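Local coordinates for chitin deacetylase 1 (Bombyx mori, PDB 5ZNT), which removes the N-acetyl groups of N-acetylglucosamine units in chitin, a zinc-dependent hydrolysis that yields chitosan and acetate, at residues V212-N224 with Q245-H257. Sequence-based numbering, arbitrary orientation.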
ATOM      1  N   VAL A 212       1.302  -8.406  -3.474  1.00 20.99           N
ATOM      2  CA  VAL A 212       0.915  -9.407  -2.494  1.00 15.79           C
ATOM      3  C   VAL A 212       1.507  -9.062  -1.141  1.00 20.47           C
ATOM      4  O   VAL A 212       2.619  -8.520  -1.036  1.00 22.76           O
ATOM      5  CB  VAL A 212       1.348 -10.808  -2.977  1.00 22.60           C
ATOM      6  CG1 VAL A 212       2.881 -10.900  -3.155  1.00 17.75           C
ATOM      7  CG2 VAL A 212       0.835 -11.901  -2.050  1.00 20.60           C
ATOM      8  N   MET A 213       0.754  -9.351  -0.089  1.00 19.83           N
ATOM      9  CA  MET A 213       1.148  -9.023   1.279  1.00 19.86           C
ATOM     10  C   MET A 213       1.707 -10.299   1.903  1.00 26.23           C
ATOM     11  O   MET A 213       0.968 -11.120   2.443  1.00 21.85           O
ATOM     12  CB  MET A 213      -0.037  -8.464   2.069  1.00 18.81           C
ATOM     13  CG  MET A 213      -0.605  -7.154   1.475  1.00 20.36           C
ATOM     14  SD  MET A 213      -2.113  -6.563   2.333  1.00 21.04           S
ATOM     15  CE  MET A 213      -1.462  -6.015   3.897  1.00 16.82           C
ATOM     16  N   ASN A 214       3.031 -10.465   1.813  1.00 22.43           N
ATOM     17  CA  ASN A 214       3.687 -11.594   2.463  1.00 25.06           C
ATOM     18  C   ASN A 214       3.579 -11.461   3.968  1.00 25.85           C
ATOM     19  O   ASN A 214       3.926 -10.422   4.531  1.00 24.48           O
ATOM     20  CB  ASN A 214       5.165 -11.660   2.075  1.00 18.18           C
ATOM     21  CG  ASN A 214       5.375 -12.073   0.650  1.00 23.15           C
ATOM     22  OD1 ASN A 214       5.201 -13.241   0.303  1.00 25.96           O
ATOM     23  ND2 ASN A 214       5.768 -11.119  -0.196  1.00 22.62           N
ATOM     24  N   GLU A 215       3.131 -12.524   4.635  1.00 19.30           N
ATOM     25  CA  GLU A 215       3.175 -12.519   6.088  1.00 23.32           C
ATOM     26  C   GLU A 215       4.618 -12.430   6.563  1.00 26.72           C
ATOM     27  O   GLU A 215       5.536 -12.938   5.921  1.00 28.97           O
ATOM     28  CB  GLU A 215       2.536 -13.784   6.655  1.00 24.90           C
ATOM     29  CG  GLU A 215       1.027 -13.832   6.513  1.00 24.67           C
ATOM     30  CD  GLU A 215       0.450 -15.043   7.233  1.00 31.53           C
ATOM     31  OE1 GLU A 215       1.144 -16.086   7.291  1.00 27.78           O
ATOM     32  OE2 GLU A 215      -0.677 -14.944   7.741  1.00 28.37           O
ATOM     33  N   LEU A 216       4.815 -11.762   7.687  1.00 23.31           N
ATOM     34  CA  LEU A 216       6.124 -11.692   8.302  1.00 23.83           C
ATOM     35  C   LEU A 216       6.220 -12.762   9.391  1.00 28.95           C
ATOM     36  O   LEU A 216       5.209 -13.194   9.947  1.00 23.05           O
ATOM     37  CB  LEU A 216       6.381 -10.298   8.884  1.00 25.03           C
ATOM     38  CG  LEU A 216       6.951  -9.199   7.949  1.00 29.73           C
ATOM     39  CD1 LEU A 216       6.345  -9.184   6.585  1.00 33.30           C
ATOM     40  CD2 LEU A 216       6.785  -7.823   8.596  1.00 32.29           C
ATOM     41  N   ASP A 217       7.452 -13.196   9.664  1.00 28.25           N
ATOM     42  CA  ASP A 217       7.750 -14.227  10.661  1.00 26.69           C
ATOM     43  C   ASP A 217       7.886 -13.546  12.016  1.00 27.10           C
ATOM     44  O   ASP A 217       8.792 -12.735  12.231  1.00 26.88           O
ATOM     45  CB  ASP A 217       9.024 -14.977  10.257  1.00 27.62           C
ATOM     46  CG  ASP A 217       9.407 -16.108  11.223  1.00 32.85           C
ATOM     47  OD1 ASP A 217       8.744 -16.325  12.259  1.00 30.76           O
ATOM     48  OD2 ASP A 217      10.404 -16.790  10.922  1.00 34.24           O
ATOM     49  N   ARG A 218       6.966 -13.838  12.925  1.00 26.62           N
ATOM     50  CA  ARG A 218       6.966 -13.157  14.211  1.00 30.17           C
ATOM     51  C   ARG A 218       7.725 -13.926  15.290  1.00 37.15           C
ATOM     52  O   ARG A 218       7.711 -13.508  16.453  1.00 34.83           O
ATOM     53  CB  ARG A 218       5.531 -12.945  14.669  1.00 31.32           C
ATOM     54  CG  ARG A 218       4.908 -14.284  14.922  1.00 39.88           C
ATOM     55  CD  ARG A 218       3.749 -14.199  15.819  1.00 49.94           C
ATOM     56  NE  ARG A 218       2.553 -13.909  15.054  1.00 44.56           N
ATOM     57  CZ  ARG A 218       1.335 -14.002  15.558  1.00 62.11           C
ATOM     58  NH1 ARG A 218       1.184 -14.395  16.825  1.00 61.81           N
ATOM     59  NH2 ARG A 218       0.279 -13.709  14.801  1.00 55.36           N
ATOM     60  N   ARG A 219       8.358 -15.049  14.945  1.00 37.89           N
ATOM     61  CA  ARG A 219       9.012 -15.873  15.958  1.00 38.30           C
ATOM     62  C   ARG A 219      10.144 -15.095  16.611  1.00 41.66           C
ATOM     63  O   ARG A 219      11.036 -14.587  15.923  1.00 41.64           O
ATOM     64  CB  ARG A 219       9.536 -17.165  15.331  1.00 41.86           C
ATOM     65  CG  ARG A 219       8.462 -18.222  15.112  1.00 40.18           C
ATOM     66  CD  ARG A 219       9.058 -19.423  14.399  1.00 41.92           C
ATOM     67  NE  ARG A 219       9.811 -19.015  13.217  1.00 42.25           N
ATOM     68  CZ  ARG A 219      10.699 -19.779  12.589  1.00 46.93           C
ATOM     69  NH1 ARG A 219      10.958 -21.005  13.031  1.00 49.34           N
ATOM     70  NH2 ARG A 219      11.339 -19.311  11.524  1.00 46.02           N
ATOM     71  N   GLU A 220      10.095 -14.994  17.944  1.00 44.86           N
ATOM     72  CA  GLU A 220      11.133 -14.276  18.680  1.00 49.61           C
ATOM     73  C   GLU A 220      12.479 -14.982  18.568  1.00 50.08           C
ATOM     74  O   GLU A 220      13.531 -14.334  18.598  1.00 55.72           O
ATOM     75  CB  GLU A 220      10.716 -14.133  20.145  1.00 48.60           C
ATOM     76  CG  GLU A 220      11.430 -13.029  20.907  1.00 55.92           C
ATOM     77  CD  GLU A 220      10.754 -12.715  22.234  1.00 60.14           C
ATOM     78  OE1 GLU A 220      11.320 -11.930  23.036  1.00 59.55           O
ATOM     79  OE2 GLU A 220       9.646 -13.251  22.471  1.00 61.53           O
ATOM     80  N   ASP A 221      12.464 -16.300  18.399  1.00 55.19           N
ATOM     81  CA  ASP A 221      13.671 -17.097  18.214  1.00 57.93           C
ATOM     82  C   ASP A 221      13.470 -17.974  16.987  1.00 62.67           C
ATOM     83  O   ASP A 221      13.075 -19.143  17.101  1.00 64.00           O
ATOM     84  CB  ASP A 221      13.971 -17.934  19.455  1.00 67.31           C
ATOM     85  CG  ASP A 221      15.371 -18.497  19.446  1.00 78.96           C
ATOM     86  OD1 ASP A 221      16.253 -17.873  18.808  1.00 74.96           O
ATOM     87  OD2 ASP A 221      15.585 -19.566  20.059  1.00 80.92           O
ATOM     88  N   PRO A 222      13.742 -17.440  15.789  1.00 63.32           N
ATOM     89  CA  PRO A 222      13.477 -18.197  14.553  1.00 60.06           C
ATOM     90  C   PRO A 222      14.344 -19.441  14.396  1.00 67.19           C
ATOM     91  O   PRO A 222      14.185 -20.198  13.429  1.00 63.70           O
ATOM     92  CB  PRO A 222      13.780 -17.176  13.446  1.00 55.50           C
ATOM     93  CG  PRO A 222      13.727 -15.824  14.121  1.00 52.62           C
ATOM     94  CD  PRO A 222      14.193 -16.061  15.520  1.00 55.43           C
ATOM     95  N   SER A 223      15.264 -19.662  15.339  1.00 75.04           N
ATOM     96  CA  SER A 223      16.178 -20.799  15.283  1.00 77.52           C
ATOM     97  C   SER A 223      15.520 -22.139  15.601  1.00 75.13           C
ATOM     98  O   SER A 223      16.021 -23.174  15.144  1.00 73.88           O
ATOM     99  CB  SER A 223      17.346 -20.570  16.239  1.00 75.10           C
ATOM    100  OG  SER A 223      16.904 -19.897  17.403  1.00 78.73           O
ATOM    101  N   ASN A 224      14.410 -22.154  16.348  1.00 73.17           N
ATOM    102  CA  ASN A 224      13.699 -23.414  16.568  1.00 72.48           C
ATOM    103  C   ASN A 224      13.096 -23.917  15.258  1.00 76.68           C
ATOM    104  O   ASN A 224      13.338 -23.367  14.175  1.00 79.32           O
ATOM    105  CB  ASN A 224      12.537 -23.272  17.572  1.00 65.80           C
ATOM    106  CG  ASN A 224      12.774 -22.221  18.615  1.00 70.94           C
ATOM    107  OD1 ASN A 224      11.973 -21.278  18.732  1.00 72.88           O
ATOM    108  ND2 ASN A 224      13.801 -22.401  19.430  1.00 78.92           N
ATOM    109  N   GLN A 245      12.324  -6.178  20.684  1.00 31.35           N
ATOM    110  CA  GLN A 245      11.695  -7.254  19.921  1.00 35.77           C
ATOM    111  C   GLN A 245      11.356  -6.794  18.509  1.00 29.42           C
ATOM    112  O   GLN A 245      11.577  -7.530  17.541  1.00 30.09           O
ATOM    113  CB  GLN A 245      10.432  -7.752  20.628  1.00 35.82           C
ATOM    114  CG  GLN A 245      10.678  -8.481  21.940  1.00 47.30           C
ATOM    115  CD  GLN A 245       9.391  -8.730  22.734  1.00 49.49           C
ATOM    116  OE1 GLN A 245       8.344  -8.145  22.447  1.00 42.67           O
ATOM    117  NE2 GLN A 245       9.477  -9.595  23.750  1.00 52.36           N
ATOM    118  N   PHE A 246      10.805  -5.581  18.387  1.00 30.39           N
ATOM    119  CA  PHE A 246      10.457  -5.021  17.082  1.00 26.77           C
ATOM    120  C   PHE A 246      11.699  -4.848  16.215  1.00 23.81           C
ATOM    121  O   PHE A 246      11.686  -5.190  15.025  1.00 24.28           O
ATOM    122  CB  PHE A 246       9.749  -3.677  17.276  1.00 27.76           C
ATOM    123  CG  PHE A 246       9.161  -3.093  16.002  1.00 25.69           C
ATOM    124  CD1 PHE A 246       8.724  -3.918  14.973  1.00 26.83           C
ATOM    125  CD2 PHE A 246       9.043  -1.727  15.845  1.00 25.91           C
ATOM    126  CE1 PHE A 246       8.183  -3.384  13.814  1.00 24.44           C
ATOM    127  CE2 PHE A 246       8.503  -1.182  14.667  1.00 24.01           C
ATOM    128  CZ  PHE A 246       8.083  -2.019  13.662  1.00 18.94           C
ATOM    129  N   TYR A 247      12.784  -4.335  16.802  1.00 26.08           N
ATOM    130  CA  TYR A 247      14.036  -4.186  16.064  1.00 23.81           C
ATOM    131  C   TYR A 247      14.519  -5.535  15.528  1.00 26.26           C
ATOM    132  O   TYR A 247      14.799  -5.676  14.332  1.00 25.38           O
ATOM    133  CB  TYR A 247      15.081  -3.505  16.957  1.00 28.37           C
ATOM    134  CG  TYR A 247      16.463  -3.488  16.332  1.00 32.22           C
ATOM    135  CD1 TYR A 247      16.800  -2.554  15.350  1.00 32.51           C
ATOM    136  CD2 TYR A 247      17.418  -4.437  16.697  1.00 34.44           C
ATOM    137  CE1 TYR A 247      18.067  -2.562  14.762  1.00 32.45           C
ATOM    138  CE2 TYR A 247      18.683  -4.454  16.114  1.00 33.08           C
ATOM    139  CZ  TYR A 247      18.997  -3.521  15.157  1.00 33.48           C
ATOM    140  OH  TYR A 247      20.243  -3.573  14.595  1.00 34.25           O
ATOM    141  N   ASN A 248      14.561  -6.564  16.378  1.00 28.52           N
ATOM    142  CA  ASN A 248      15.002  -7.878  15.903  1.00 29.75           C
ATOM    143  C   ASN A 248      14.029  -8.453  14.880  1.00 28.80           C
ATOM    144  O   ASN A 248      14.440  -9.096  13.910  1.00 27.18           O
ATOM    145  CB  ASN A 248      15.178  -8.832  17.089  1.00 33.46           C
ATOM    146  CG  ASN A 248      16.251  -8.350  18.064  1.00 34.14           C
ATOM    147  OD1 ASN A 248      17.247  -7.764  17.656  1.00 33.67           O
ATOM    148  ND2 ASN A 248      16.037  -8.577  19.345  1.00 35.87           N
ATOM    149  N   PHE A 249      12.732  -8.211  15.075  1.00 27.81           N
ATOM    150  CA  PHE A 249      11.725  -8.646  14.111  1.00 25.97           C
ATOM    151  C   PHE A 249      11.971  -8.019  12.736  1.00 23.65           C
ATOM    152  O   PHE A 249      11.910  -8.706  11.703  1.00 25.10           O
ATOM    153  CB  PHE A 249      10.352  -8.282  14.683  1.00 26.52           C
ATOM    154  CG  PHE A 249       9.214  -8.391  13.721  1.00 24.48           C
ATOM    155  CD1 PHE A 249       8.518  -9.579  13.583  1.00 24.75           C
ATOM    156  CD2 PHE A 249       8.803  -7.285  12.996  1.00 22.72           C
ATOM    157  CE1 PHE A 249       7.441  -9.670  12.733  1.00 28.07           C
ATOM    158  CE2 PHE A 249       7.717  -7.369  12.128  1.00 23.38           C
ATOM    159  CZ  PHE A 249       7.041  -8.561  12.002  1.00 28.32           C
ATOM    160  N   LEU A 250      12.296  -6.727  12.699  1.00 24.28           N
ATOM    161  CA  LEU A 250      12.596  -6.088  11.420  1.00 23.51           C
ATOM    162  C   LEU A 250      13.855  -6.669  10.784  1.00 24.75           C
ATOM    163  O   LEU A 250      13.880  -6.914   9.576  1.00 23.80           O
ATOM    164  CB  LEU A 250      12.750  -4.584  11.609  1.00 24.09           C
ATOM    165  CG  LEU A 250      11.475  -3.834  11.977  1.00 24.28           C
ATOM    166  CD1 LEU A 250      11.869  -2.499  12.581  1.00 23.05           C
ATOM    167  CD2 LEU A 250      10.559  -3.646  10.754  1.00 17.99           C
ATOM    168  N   ASN A 251      14.912  -6.890  11.574  1.00 25.45           N
ATOM    169  CA  ASN A 251      16.127  -7.487  11.015  1.00 23.69           C
ATOM    170  C   ASN A 251      15.878  -8.889  10.492  1.00 25.27           C
ATOM    171  O   ASN A 251      16.342  -9.234   9.400  1.00 24.85           O
ATOM    172  CB  ASN A 251      17.226  -7.524  12.057  1.00 26.79           C
ATOM    173  CG  ASN A 251      17.979  -6.238  12.123  1.00 28.76           C
ATOM    174  OD1 ASN A 251      17.963  -5.443  11.175  1.00 25.77           O
ATOM    175  ND2 ASN A 251      18.638  -6.007  13.241  1.00 31.08           N
ATOM    176  N   HIS A 252      15.157  -9.717  11.264  1.00 27.31           N
ATOM    177  CA  HIS A 252      14.930 -11.104  10.852  1.00 26.33           C
ATOM    178  C   HIS A 252      14.156 -11.166   9.544  1.00 27.51           C
ATOM    179  O   HIS A 252      14.502 -11.939   8.644  1.00 26.06           O
ATOM    180  CB  HIS A 252      14.187 -11.877  11.950  1.00 28.98           C
ATOM    181  CG  HIS A 252      13.713 -13.233  11.520  1.00 33.48           C
ATOM    182  ND1 HIS A 252      14.553 -14.176  10.961  1.00 38.96           N
ATOM    183  CD2 HIS A 252      12.484 -13.799  11.551  1.00 36.32           C
ATOM    184  CE1 HIS A 252      13.857 -15.263  10.666  1.00 39.50           C
ATOM    185  NE2 HIS A 252      12.596 -15.056  11.005  1.00 30.55           N
ATOM    186  N   ASN A 253      13.107 -10.349   9.406  1.00 28.25           N
ATOM    187  CA  ASN A 253      12.327 -10.434   8.179  1.00 23.49           C
ATOM    188  C   ASN A 253      13.018  -9.728   7.018  1.00 21.75           C
ATOM    189  O   ASN A 253      12.890 -10.163   5.867  1.00 25.52           O
ATOM    190  CB  ASN A 253      10.915  -9.904   8.437  1.00 22.08           C
ATOM    191  CG  ASN A 253      10.072 -10.906   9.210  1.00 20.65           C
ATOM    192  OD1 ASN A 253       9.682 -11.936   8.670  1.00 25.72           O
ATOM    193  ND2 ASN A 253       9.811 -10.619  10.473  1.00 20.16           N
ATOM    194  N   PHE A 254      13.768  -8.666   7.286  1.00 24.25           N
ATOM    195  CA  PHE A 254      14.635  -8.131   6.244  1.00 25.39           C
ATOM    196  C   PHE A 254      15.559  -9.227   5.703  1.00 26.32           C
ATOM    197  O   PHE A 254      15.655  -9.431   4.489  1.00 26.30           O
ATOM    198  CB  PHE A 254      15.445  -6.949   6.786  1.00 20.55           C
ATOM    199  CG  PHE A 254      16.446  -6.404   5.792  1.00 23.25           C
ATOM    200  CD1 PHE A 254      16.085  -5.403   4.904  1.00 20.63           C
ATOM    201  CD2 PHE A 254      17.745  -6.910   5.738  1.00 25.40           C
ATOM    202  CE1 PHE A 254      16.989  -4.918   3.972  1.00 25.27           C
ATOM    203  CE2 PHE A 254      18.664  -6.418   4.814  1.00 23.29           C
ATOM    204  CZ  PHE A 254      18.293  -5.428   3.938  1.00 24.52           C
ATOM    205  N   ASP A 255      16.235  -9.957   6.600  1.00 27.57           N
ATOM    206  CA  ASP A 255      17.181 -10.983   6.159  1.00 28.64           C
ATOM    207  C   ASP A 255      16.485 -12.081   5.371  1.00 29.18           C
ATOM    208  O   ASP A 255      17.034 -12.578   4.378  1.00 28.33           O
ATOM    209  CB  ASP A 255      17.927 -11.584   7.355  1.00 25.35           C
ATOM    210  CG  ASP A 255      18.880 -10.605   8.005  1.00 29.85           C
ATOM    211  OD1 ASP A 255      19.306  -9.629   7.348  1.00 30.09           O
ATOM    212  OD2 ASP A 255      19.195 -10.809   9.197  1.00 32.61           O
ATOM    213  N   ARG A 256      15.274 -12.476   5.795  1.00 26.82           N
ATOM    214  CA  ARG A 256      14.516 -13.480   5.054  1.00 26.97           C
ATOM    215  C   ARG A 256      14.373 -13.082   3.589  1.00 29.31           C
ATOM    216  O   ARG A 256      14.524 -13.914   2.688  1.00 29.27           O
ATOM    217  CB  ARG A 256      13.130 -13.683   5.692  1.00 26.41           C
ATOM    218  CG  ARG A 256      13.103 -14.514   6.997  1.00 29.97           C
ATOM    219  CD  ARG A 256      11.658 -14.858   7.420  1.00 25.46           C
ATOM    220  NE  ARG A 256      10.868 -15.289   6.269  1.00 25.51           N
ATOM    221  CZ  ARG A 256       9.887 -14.577   5.718  1.00 28.22           C
ATOM    222  NH1 ARG A 256       9.551 -13.386   6.222  1.00 22.86           N
ATOM    223  NH2 ARG A 256       9.258 -15.052   4.646  1.00 25.47           N
ATOM    224  N   HIS A 257      14.091 -11.804   3.324  1.00 23.05           N
ATOM    225  CA  HIS A 257      13.961 -11.371   1.939  1.00 22.18           C
ATOM    226  C   HIS A 257      15.332 -11.167   1.296  1.00 23.73           C
ATOM    227  O   HIS A 257      15.597 -11.662   0.193  1.00 25.29           O
ATOM    228  CB  HIS A 257      13.138 -10.077   1.874  1.00 23.70           C
ATOM    229  CG  HIS A 257      11.678 -10.275   2.151  1.00 21.94           C
ATOM    230  ND1 HIS A 257      10.702  -9.975   1.226  1.00 21.90           N
ATOM    231  CD2 HIS A 257      11.030 -10.744   3.245  1.00 22.51           C
ATOM    232  CE1 HIS A 257       9.513 -10.267   1.730  1.00 21.63           C
ATOM    233  NE2 HIS A 257       9.682 -10.725   2.958  1.00 20.44           N
TER
HETATM  234  O   HOH W   1       7.917 -11.701   4.821  1.00 27.48           O
HETATM  235  O   HOH W   2       6.688 -14.762   3.985  1.00 27.94           O
HETATM  236  O   HOH W   3      13.617 -10.981  19.409  1.00 42.42           O
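D217 OD2 is gripped from two directions: H252 NE2 donates to it over 2.8 Å, nearly straight at 171° and from well above the carboxylate plane, while R219 NH2 forms a salt bridge on its syn side. R219 NE and the backbone N of R219 both bond D217 OD1, the latter closing an Asx turn, so the carboxylate is held against rotation and presents OD2 to the helix. P222 lies over one face of the H252 imidazole, its CG 3.4 Å from the ring centroid in a CH-pi contact. The next residue of the helix, N253, pairs its amide with the main chain of D217, OD1 accepting from D217 N at 2.7 Å and ND2 donating to D217 O at 2.9 Å. These bonds dock the irregular chain that follows strand 209-214 onto helix 243-258, whose other side packs on helix 278-294 of the deacetylase domain. R256 NH1 also bonds N253 OD1, in the carbonyl plane, while its other nitrogens hold S177 O and N178 OD1; an alanine in place of N253 would probably leave both D217 backbone groups without their mates and R256 NH1 without this acceptor. With CG of F249 anti to its N (chi1 168°), the ring reaches L216, whose CD2 lies 3.5 Å from F249 CZ.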